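Local coordinates for protein MTH169 (Methanobacterium thermoautotrophicum, PDB 1GTD) that is of unstated function but is a small alpha/beta protein of the PurS family, found here as an assembly of four chains, at residues B[58-61]-B[62-66]. Sequence-based numbering, arbitrary orientation.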
loop_
_atom_site.group_PDB
_atom_site.type_symbol
_atom_site.label_atom_id
_atom_site.label_comp_id
_atom_site.label_asym_id
_atom_site.label_seq_id
_atom_site.Cartn_x
_atom_site.Cartn_y
_atom_site.Cartn_z
ATOM N N GLU B 58 -12.598 -0.528 22.460
ATOM C CA GLU B 58 -11.401 0.175 22.019
ATOM C C GLU B 58 -11.027 -0.151 20.584
ATOM O O GLU B 58 -10.742 0.742 19.785
ATOM C CB GLU B 58 -10.229 -0.164 22.914
ATOM C CG GLU B 58 -10.410 0.264 24.334
ATOM C CD GLU B 58 -9.097 0.278 25.062
ATOM O OE1 GLU B 58 -8.291 1.193 24.770
ATOM O OE2 GLU B 58 -8.870 -0.630 25.904
ATOM N N VAL B 59 -11.006 -1.432 20.250
ATOM C CA VAL B 59 -10.670 -1.804 18.892
ATOM C C VAL B 59 -11.615 -1.031 17.980
ATOM O O VAL B 59 -11.189 -0.419 17.000
ATOM C CB VAL B 59 -10.837 -3.313 18.661
ATOM C CG1 VAL B 59 -10.464 -3.658 17.232
ATOM C CG2 VAL B 59 -9.956 -4.089 19.634
ATOM N N GLU B 60 -12.901 -1.037 18.327
ATOM C CA GLU B 60 -13.905 -0.326 17.544
ATOM C C GLU B 60 -13.552 1.154 17.360
ATOM O O GLU B 60 -13.841 1.747 16.322
ATOM C CB GLU B 60 -15.275 -0.451 18.207
ATOM C CG GLU B 60 -16.333 0.448 17.596
ATOM C CD GLU B 60 -16.558 0.185 16.113
ATOM O OE1 GLU B 60 -17.315 0.968 15.494
ATOM O OE2 GLU B 60 -15.992 -0.797 15.571
ATOM N N ASP B 61 -12.932 1.752 18.369
ATOM C CA ASP B 61 -12.541 3.149 18.268
ATOM C C ASP B 61 -11.402 3.275 17.269
ATOM O O ASP B 61 -11.408 4.161 16.419
ATOM C CB ASP B 61 -12.076 3.691 19.623
ATOM C CG ASP B 61 -13.220 3.940 20.585
ATOM O OD1 ASP B 61 -14.376 4.103 20.127
ATOM O OD2 ASP B 61 -12.955 3.992 21.808
HETATM N N MSE B 62 -10.426 2.378 17.387
HETATM C CA MSE B 62 -9.268 2.371 16.506
HETATM C C MSE B 62 -9.666 2.260 15.040
HETATM O O MSE B 62 -9.068 2.907 14.177
HETATM C CB MSE B 62 -8.340 1.216 16.879
HETATM C CG MSE B 62 -7.727 1.351 18.260
HETATM SE SE MSE B 62 -6.655 -0.180 18.759
HETATM C CE MSE B 62 -6.829 -1.156 17.103
ATOM N N CYS B 63 -10.667 1.435 14.758
ATOM C CA CYS B 63 -11.138 1.266 13.387
ATOM C C CYS B 63 -11.807 2.543 12.898
ATOM O O CYS B 63 -11.611 2.961 11.763
ATOM C CB CYS B 63 -12.138 0.110 13.292
ATOM S SG CYS B 63 -11.435 -1.547 13.544
ATOM N N GLN B 64 -12.590 3.162 13.771
ATOM C CA GLN B 64 -13.308 4.386 13.429
ATOM C C GLN B 64 -12.412 5.602 13.155
ATOM O O GLN B 64 -12.699 6.411 12.265
ATOM C CB GLN B 64 -14.290 4.748 14.556
ATOM C CG GLN B 64 -15.486 3.818 14.718
ATOM C CD GLN B 64 -16.501 3.980 13.613
ATOM O OE1 GLN B 64 -17.066 5.059 13.424
ATOM N NE2 GLN B 64 -16.739 2.907 12.868
ATOM N N ARG B 65 -11.327 5.728 13.912
ATOM C CA ARG B 65 -10.450 6.883 13.768
ATOM C C ARG B 65 -9.047 6.638 13.243
ATOM O O ARG B 65 -8.240 7.566 13.217
ATOM C CB ARG B 65 -10.315 7.581 15.121
ATOM C CG ARG B 65 -9.525 6.751 16.141
ATOM C CD ARG B 65 -8.974 7.598 17.280
ATOM N NE ARG B 65 -10.025 8.245 18.063
ATOM C CZ ARG B 65 -10.892 7.599 18.839
ATOM N NH1 ARG B 65 -10.840 6.277 18.943
ATOM N NH2 ARG B 65 -11.811 8.278 19.519
ATOM N N LEU B 66 -8.735 5.422 12.817
ATOM C CA LEU B 66 -7.376 5.172 12.375
ATOM C C LEU B 66 -7.237 4.129 11.260
ATOM O O LEU B 66 -6.779 4.438 10.160
ATOM C CB LEU B 66 -6.563 4.750 13.601
ATOM C CG LEU B 66 -5.102 5.152 13.814
ATOM C CD1 LEU B 66 -4.192 4.434 12.824
ATOM C CD2 LEU B 66 -4.986 6.669 13.694
#
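Glu58 and Met62 begin a run of i-to-i+4 bonds that winds residues 58-61 and 62-66 into one alpha-helix, the second of the chain, packed against its antiparallel sheet. Met62 N donates to Glu58 O at 2.9 Å, and the same i-to-i+4 pattern joins Cys63 N to Val59 O, Gln64 N to Glu60 O and Arg65 N to Asp61 O. In the third the donor stands off the carbonyl direction, 33° out of the Glu60 carbonyl plane. Val59 and Cys63 line the buried side, CG1 of Val59 lying 4.4 Å from SG of Cys63, and both rest on Val7 of strand 3-11 and Val77 of strand 73-81. Next round the helix, the side chains of Glu60 and Gln64 cross at an angle, their carboxylate and amide planes 30° apart; Tyr75 OH meets both, hydrogen-bonding Gln64 NE2 and, weakly, Glu60 OE1. Met62, modelled as selenomethionine, packs on Tyr32 of the second subunit. Asp61 and Arg65 run side by side, their flat groups nearly perpendicular. With chi1 at 69°, the Arg65 chain runs back alongside Asp61, yet Asp61 OD2 remains 4.2 Å from Arg65 NH1, beyond a salt bridge.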